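Local coordinates for protein putative sugar ABC transporter (PDB 5ULB) that binds a seleno-methyl ribose in this crystal and probably delivers methylthioribose-type sugars from the periplasm to an ABC transporter, at residues A[4-16]-A[324-336]. Numbering follows the deposited sequence.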
ATOM      1  N   ALA A   4      29.401 -14.630 -15.200  1.00 49.83           N
ATOM      2  CA  ALA A   4      29.949 -15.800 -15.948  1.00 63.25           C
ATOM      3  C   ALA A   4      29.504 -17.106 -15.264  1.00 64.94           C
ATOM      4  O   ALA A   4      29.125 -17.997 -15.977  1.00 99.41           O
ATOM      5  CB  ALA A   4      31.498 -15.706 -16.120  1.00 63.83           C
ATOM      6  N   THR A   5      29.573 -17.209 -13.922  1.00 50.76           N
ATOM      7  CA  THR A   5      29.226 -18.452 -13.214  1.00 42.05           C
ATOM      8  C   THR A   5      27.969 -18.195 -12.369  1.00 31.90           C
ATOM      9  O   THR A   5      27.604 -17.057 -11.989  1.00 35.20           O
ATOM     10  CB  THR A   5      30.340 -18.990 -12.280  1.00 36.45           C
ATOM     11  OG1 THR A   5      30.769 -17.973 -11.389  1.00 45.31           O
ATOM     12  CG2 THR A   5      31.619 -19.376 -12.979  1.00 39.23           C
ATOM     13  N   VAL A   6      27.308 -19.251 -12.018  1.00 28.98           N
ATOM     14  CA  VAL A   6      26.002 -19.219 -11.307  1.00 29.24           C
ATOM     15  C   VAL A   6      26.116 -19.220  -9.795  1.00 25.44           C
ATOM     16  O   VAL A   6      26.889 -19.959  -9.244  1.00 25.64           O
ATOM     17  CB  VAL A   6      25.251 -20.445 -11.853  1.00 40.22           C
ATOM     18  CG1 VAL A   6      24.275 -21.080 -10.876  1.00 38.33           C
ATOM     19  CG2 VAL A   6      24.699 -20.126 -13.240  1.00 46.49           C
ATOM     20  N   ALA A   7      25.387 -18.318  -9.150  1.00 21.38           N
ATOM     21  CA  ALA A   7      25.398 -18.271  -7.725  1.00 19.08           C
ATOM     22  C   ALA A   7      24.680 -19.470  -7.144  1.00 18.35           C
ATOM     23  O   ALA A   7      23.528 -19.650  -7.461  1.00 19.04           O
ATOM     24  CB  ALA A   7      24.758 -16.939  -7.241  1.00 21.64           C
ATOM     25  N   PRO A   8      25.268 -20.234  -6.264  1.00 18.76           N
ATOM     26  CA  PRO A   8      24.627 -21.422  -5.752  1.00 19.75           C
ATOM     27  C   PRO A   8      23.437 -21.097  -4.894  1.00 19.71           C
ATOM     28  O   PRO A   8      23.383 -20.087  -4.140  1.00 19.94           O
ATOM     29  CB  PRO A   8      25.674 -22.038  -4.849  1.00 24.96           C
ATOM     30  CG  PRO A   8      26.930 -21.572  -5.384  1.00 31.66           C
ATOM     31  CD  PRO A   8      26.641 -20.175  -5.777  1.00 24.40           C
ATOM     32  N   ILE A   9      22.405 -21.930  -5.019  1.00 20.21           N
ATOM     33  CA  ILE A   9      21.235 -21.853  -4.127  1.00 21.50           C
ATOM     34  C   ILE A   9      21.657 -22.129  -2.685  1.00 18.18           C
ATOM     35  O   ILE A   9      22.282 -23.171  -2.483  1.00 21.58           O
ATOM     36  CB  ILE A   9      20.114 -22.752  -4.680  1.00 23.87           C
ATOM     37  CG1 ILE A   9      19.662 -22.257  -6.073  1.00 25.98           C
ATOM     38  CG2 ILE A   9      18.913 -22.791  -3.692  1.00 25.66           C
ATOM     39  CD1 ILE A   9      18.923 -23.314  -6.844  1.00 34.74           C
ATOM     40  N   PRO A  10      21.287 -21.254  -1.722  1.00 19.14           N
ATOM     41  CA  PRO A  10      21.637 -21.550  -0.293  1.00 19.98           C
ATOM     42  C   PRO A  10      21.127 -22.895   0.159  1.00 20.71           C
ATOM     43  O   PRO A  10      20.035 -23.332  -0.223  1.00 18.55           O
ATOM     44  CB  PRO A  10      20.887 -20.443   0.435  1.00 22.12           C
ATOM     45  CG  PRO A  10      20.914 -19.369  -0.539  1.00 25.01           C
ATOM     46  CD  PRO A  10      20.644 -19.971  -1.859  1.00 22.39           C
ATOM     47  N   ASP A  11      21.899 -23.552   0.989  1.00 20.01           N
ATOM     48  CA  ASP A  11      21.595 -24.862   1.434  1.00 19.30           C
ATOM     49  C   ASP A  11      20.212 -25.028   2.033  1.00 20.32           C
ATOM     50  O   ASP A  11      19.605 -26.076   1.799  1.00 21.11           O
ATOM     51  CB  ASP A  11      22.661 -25.261   2.454  1.00 24.81           C
ATOM     52  CG  ASP A  11      22.467 -26.642   3.030  1.00 29.87           C
ATOM     53  OD1 ASP A  11      22.621 -27.605   2.220  1.00 37.47           O
ATOM     54  OD2 ASP A  11      22.224 -26.720   4.276  1.00 37.96           O
ATOM     55  N   ALA A  12      19.755 -24.106   2.884  1.00 19.06           N
ATOM     56  CA  ALA A  12      18.498 -24.321   3.556  1.00 22.31           C
ATOM     57  C   ALA A  12      17.370 -24.381   2.527  1.00 22.97           C
ATOM     58  O   ALA A  12      16.376 -25.047   2.770  1.00 23.85           O
ATOM     59  CB  ALA A  12      18.205 -23.222   4.564  1.00 24.19           C
ATOM     60  N   ILE A  13      17.509 -23.709   1.365  1.00 21.27           N
ATOM     61  CA  ILE A  13      16.488 -23.821   0.290  1.00 20.51           C
ATOM     62  C   ILE A  13      16.730 -25.084  -0.524  1.00 22.06           C
ATOM     63  O   ILE A  13      15.781 -25.866  -0.743  1.00 22.91           O
ATOM     64  CB  ILE A  13      16.477 -22.541  -0.511  1.00 21.08           C
ATOM     65  CG1 ILE A  13      15.873 -21.399   0.409  1.00 22.82           C
ATOM     66  CG2 ILE A  13      15.643 -22.625  -1.772  1.00 21.02           C
ATOM     67  CD1 ILE A  13      15.956 -20.048  -0.219  1.00 26.32           C
ATOM     68  N   ALA A  14      17.995 -25.377  -0.866  1.00 21.29           N
ATOM     69  CA  ALA A  14      18.319 -26.531  -1.663  1.00 25.33           C
ATOM     70  C   ALA A  14      17.912 -27.873  -1.015  1.00 24.19           C
ATOM     71  O   ALA A  14      17.419 -28.773  -1.703  1.00 32.31           O
ATOM     72  CB  ALA A  14      19.801 -26.505  -2.010  1.00 29.46           C
ATOM     73  N   LYS A  15      18.014 -27.966   0.306  1.00 22.46           N
ATOM     74  CA  LYS A  15      17.785 -29.237   1.045  1.00 28.06           C
ATOM     75  C   LYS A  15      16.335 -29.374   1.516  1.00 28.84           C
ATOM     76  O   LYS A  15      15.937 -30.405   2.041  1.00 30.82           O
ATOM     77  CB  LYS A  15      18.714 -29.242   2.275  1.00 32.85           C
ATOM     78  CG  LYS A  15      18.139 -28.529   3.540  1.00 40.99           C
ATOM     79  CD  LYS A  15      19.117 -28.164   4.703  1.00 42.31           C
ATOM     80  CE  LYS A  15      19.892 -29.326   5.316  1.00 55.98           C
ATOM     81  NZ  LYS A  15      21.134 -28.816   6.010  1.00 56.57           N
ATOM     82  N   HIS A  16      15.516 -28.367   1.311  1.00 22.76           N
ATOM     83  CA  HIS A  16      14.140 -28.400   1.804  1.00 23.86           C
ATOM     84  C   HIS A  16      13.307 -29.521   1.211  1.00 26.18           C
ATOM     85  O   HIS A  16      13.433 -29.756   0.018  1.00 27.24           O
ATOM     86  CB  HIS A  16      13.511 -27.037   1.525  1.00 24.42           C
ATOM     87  CG  HIS A  16      12.229 -26.817   2.243  1.00 20.91           C
ATOM     88  ND1 HIS A  16      11.011 -27.099   1.680  1.00 22.34           N
ATOM     89  CD2 HIS A  16      11.965 -26.400   3.493  1.00 28.55           C
ATOM     90  CE1 HIS A  16      10.033 -26.809   2.539  1.00 25.92           C
ATOM     91  NE2 HIS A  16      10.590 -26.372   3.653  1.00 28.48           N
ATOM     92  N   ASN A 324      17.829  -8.149  -3.681  1.00 16.24           N
ATOM     93  CA  ASN A 324      17.867  -9.032  -4.840  1.00 18.60           C
ATOM     94  C   ASN A 324      19.127  -9.885  -4.819  1.00 18.27           C
ATOM     95  O   ASN A 324      20.094  -9.583  -5.459  1.00 25.84           O
ATOM     96  CB  ASN A 324      17.767  -8.234  -6.129  1.00 22.53           C
ATOM     97  CG  ASN A 324      16.996  -8.908  -7.144  1.00 42.54           C
ATOM     98  OD1 ASN A 324      17.391  -8.900  -8.278  1.00 64.05           O
ATOM     99  ND2 ASN A 324      15.911  -9.515  -6.765  1.00 42.33           N
ATOM    100  N   SER A 325      19.143 -10.986  -4.076  1.00 18.23           N
ATOM    101  CA  SER A 325      20.281 -11.818  -4.001  1.00 16.67           C
ATOM    102  C   SER A 325      20.606 -12.469  -5.360  1.00 17.19           C
ATOM    103  O   SER A 325      19.693 -12.770  -6.161  1.00 18.50           O
ATOM    104  CB  SER A 325      19.980 -12.931  -2.983  1.00 20.06           C
ATOM    105  OG  SER A 325      19.846 -12.427  -1.687  1.00 24.71           O
ATOM    106  N   PRO A 326      21.905 -12.705  -5.610  1.00 16.84           N
ATOM    107  CA  PRO A 326      22.252 -13.256  -6.901  1.00 15.71           C
ATOM    108  C   PRO A 326      21.705 -14.636  -7.189  1.00 15.54           C
ATOM    109  O   PRO A 326      21.451 -15.005  -8.328  1.00 20.46           O
ATOM    110  CB  PRO A 326      23.756 -13.318  -6.887  1.00 20.98           C
ATOM    111  CG  PRO A 326      24.201 -12.736  -5.611  1.00 25.12           C
ATOM    112  CD  PRO A 326      23.089 -12.285  -4.844  1.00 19.45           C
ATOM    113  N   TRP A 327      21.468 -15.428  -6.150  1.00 14.69           N
ATOM    114  CA  TRP A 327      20.895 -16.776  -6.318  1.00 15.92           C
ATOM    115  C   TRP A 327      19.415 -16.701  -6.660  1.00 14.71           C
ATOM    116  O   TRP A 327      18.822 -17.747  -6.951  1.00 17.19           O
ATOM    117  CB  TRP A 327      21.153 -17.692  -5.089  1.00 17.88           C
ATOM    118  CG  TRP A 327      20.860 -17.124  -3.807  1.00 17.30           C
ATOM    119  CD1 TRP A 327      21.758 -16.448  -3.013  1.00 18.34           C
ATOM    120  CD2 TRP A 327      19.622 -17.081  -3.078  1.00 15.54           C
ATOM    121  NE1 TRP A 327      21.178 -15.938  -1.883  1.00 18.27           N
ATOM    122  CE2 TRP A 327      19.872 -16.354  -1.862  1.00 17.68           C
ATOM    123  CE3 TRP A 327      18.355 -17.607  -3.316  1.00 18.04           C
ATOM    124  CZ2 TRP A 327      18.935 -16.185  -0.892  1.00 20.83           C
ATOM    125  CZ3 TRP A 327      17.351 -17.431  -2.335  1.00 20.34           C
ATOM    126  CH2 TRP A 327      17.649 -16.745  -1.125  1.00 18.10           C
ATOM    127  N   PHE A 328      18.738 -15.544  -6.601  1.00 13.60           N
ATOM    128  CA  PHE A 328      17.345 -15.470  -7.110  1.00 13.92           C
ATOM    129  C   PHE A 328      17.328 -15.844  -8.572  1.00 17.02           C
ATOM    130  O   PHE A 328      16.380 -16.500  -8.999  1.00 17.74           O
ATOM    131  CB  PHE A 328      16.752 -14.104  -6.880  1.00 13.53           C
ATOM    132  CG  PHE A 328      16.447 -13.735  -5.429  1.00 14.14           C
ATOM    133  CD1 PHE A 328      16.549 -14.619  -4.346  1.00 17.18           C
ATOM    134  CD2 PHE A 328      15.972 -12.456  -5.155  1.00 15.88           C
ATOM    135  CE1 PHE A 328      16.281 -14.165  -3.103  1.00 16.72           C
ATOM    136  CE2 PHE A 328      15.696 -12.027  -3.870  1.00 16.93           C
ATOM    137  CZ  PHE A 328      15.867 -12.893  -2.830  1.00 16.15           C
ATOM    138  N   ALA A 329      18.325 -15.384  -9.371  1.00 17.27           N
ATOM    139  CA  ALA A 329      18.402 -15.747 -10.747  1.00 18.39           C
ATOM    140  C   ALA A 329      18.558 -17.245 -10.918  1.00 17.88           C
ATOM    141  O   ALA A 329      18.015 -17.862 -11.847  1.00 21.76           O
ATOM    142  CB  ALA A 329      19.483 -14.985 -11.487  1.00 21.48           C
ATOM    143  N   THR A 330      19.342 -17.866 -10.064  1.00 15.31           N
ATOM    144  CA  THR A 330      19.535 -19.308 -10.147  1.00 17.72           C
ATOM    145  C   THR A 330      18.212 -20.005  -9.936  1.00 20.47           C
ATOM    146  O   THR A 330      17.910 -20.985 -10.602  1.00 22.89           O
ATOM    147  CB  THR A 330      20.612 -19.725  -9.091  1.00 17.81           C
ATOM    148  OG1 THR A 330      21.721 -18.834  -9.263  1.00 19.26           O
ATOM    149  CG2 THR A 330      21.018 -21.122  -9.308  1.00 19.20           C
ATOM    150  N   LEU A 331      17.512 -19.612  -8.882  1.00 18.33           N
ATOM    151  CA  LEU A 331      16.171 -20.166  -8.582  1.00 20.64           C
ATOM    152  C   LEU A 331      15.219 -19.950  -9.689  1.00 22.18           C
ATOM    153  O   LEU A 331      14.467 -20.888 -10.021  1.00 24.74           O
ATOM    154  CB  LEU A 331      15.537 -19.614  -7.313  1.00 20.41           C
ATOM    155  CG  LEU A 331      16.047 -20.264  -6.122  1.00 20.29           C
ATOM    156  CD1 LEU A 331      15.511 -19.527  -4.897  1.00 17.86           C
ATOM    157  CD2 LEU A 331      15.610 -21.689  -6.019  1.00 22.37           C
ATOM    158  N   ALA A 332      15.253 -18.803 -10.343  1.00 20.61           N
ATOM    159  CA  ALA A 332      14.320 -18.570 -11.397  1.00 25.56           C
ATOM    160  C   ALA A 332      14.562 -19.534 -12.564  1.00 25.41           C
ATOM    161  O   ALA A 332      13.612 -20.109 -13.105  1.00 34.22           O
ATOM    162  CB  ALA A 332      14.364 -17.131 -11.865  1.00 25.01           C
ATOM    163  N   ALA A 333      15.849 -19.838 -12.858  1.00 23.93           N
ATOM    164  CA  ALA A 333      16.186 -20.786 -13.887  1.00 24.65           C
ATOM    165  C   ALA A 333      15.750 -22.174 -13.486  1.00 28.95           C
ATOM    166  O   ALA A 333      15.324 -22.934 -14.385  1.00 34.38           O
ATOM    167  CB  ALA A 333      17.700 -20.713 -14.152  1.00 27.68           C
ATOM    168  N   LYS A 334      15.919 -22.568 -12.224  1.00 29.73           N
ATOM    169  CA  LYS A 334      15.662 -23.867 -11.707  1.00 32.69           C
ATOM    170  C   LYS A 334      14.157 -24.125 -11.678  1.00 37.07           C
ATOM    171  O   LYS A 334      13.766 -25.306 -11.645  1.00 34.53           O
ATOM    172  CB  LYS A 334      16.368 -24.126 -10.373  1.00 36.66           C
ATOM    173  CG  LYS A 334      15.867 -25.318  -9.666  1.00 38.79           C
ATOM    174  CD  LYS A 334      16.627 -25.713  -8.443  1.00 48.74           C
ATOM    175  CE  LYS A 334      16.038 -27.035  -7.958  1.00 63.07           C
ATOM    176  NZ  LYS A 334      16.372 -27.229  -6.538  1.00 79.41           N
ATOM    177  N   ASN A 335      13.351 -23.069 -11.895  1.00 35.28           N
ATOM    178  CA  ASN A 335      11.901 -23.094 -11.961  1.00 39.28           C
ATOM    179  C   ASN A 335      11.384 -22.586 -13.295  1.00 55.14           C
ATOM    180  O   ASN A 335      10.735 -23.283 -13.898  1.00 64.12           O
ATOM    181  CB  ASN A 335      11.276 -22.366 -10.689  1.00 41.74           C
ATOM    182  CG  ASN A 335      11.648 -23.099  -9.403  1.00 40.42           C
ATOM    183  OD1 ASN A 335      11.039 -24.123  -9.084  1.00 37.44           O
ATOM    184  ND2 ASN A 335      12.642 -22.582  -8.639  1.00 35.70           N
ATOM    185  N   GLY A 336      11.742 -21.377 -13.716  1.00 67.59           N
ATOM    186  CA  GLY A 336      11.407 -20.698 -15.004  1.00 47.70           C
ATOM    187  C   GLY A 336      11.172 -19.175 -14.776  1.00 50.51           C
ATOM    188  O   GLY A 336      10.913 -18.611 -13.569  1.00 52.30           O
TER
HETATM  189  O   HOH W   1      23.273 -17.222 -10.693  1.00 47.78           O
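Pro10 lies over one face of the Trp327 indole, a CH-pi contact in which its CD stands 3.5 Å from the centroid of the five-membered ring and 21° off the ring normal. With CG between the backbone N and carbonyl carbon (chi1 48°), the indole is sandwiched, Ser325 CB and Phe328 CD1 taking the opposite face, while Glu280 accepts a hydrogen bond from its NE1. Ile13 CD1 approaches the ring obliquely, 3.6 Å from Trp327 CZ3. Ile9 CG1 meets Thr330 CG2, its CD1 sits 3.8 Å from Leu331 CD2, and the side chain crosses the extended Lys334 chain at about a right angle, CD1 touching CD. The principle illustrated is the pairing of chain ends: in this periplasmic binding protein fold the N-terminal segment packs on the C-terminal helix 327-335, on the surface of one lobe and well away from the sugar pocket, with Leu331 also touching Leu48 of helix 32-48. Polar contact centres on Thr330, whose OG1 donates to Ala7 O at 2.7 Å, in the carbonyl plane and on a lone pair. A water bridges the same hydroxyl to Ala7 N, 2.8 Å from that nitrogen, so both backbone polar atoms of Ala7 are engaged.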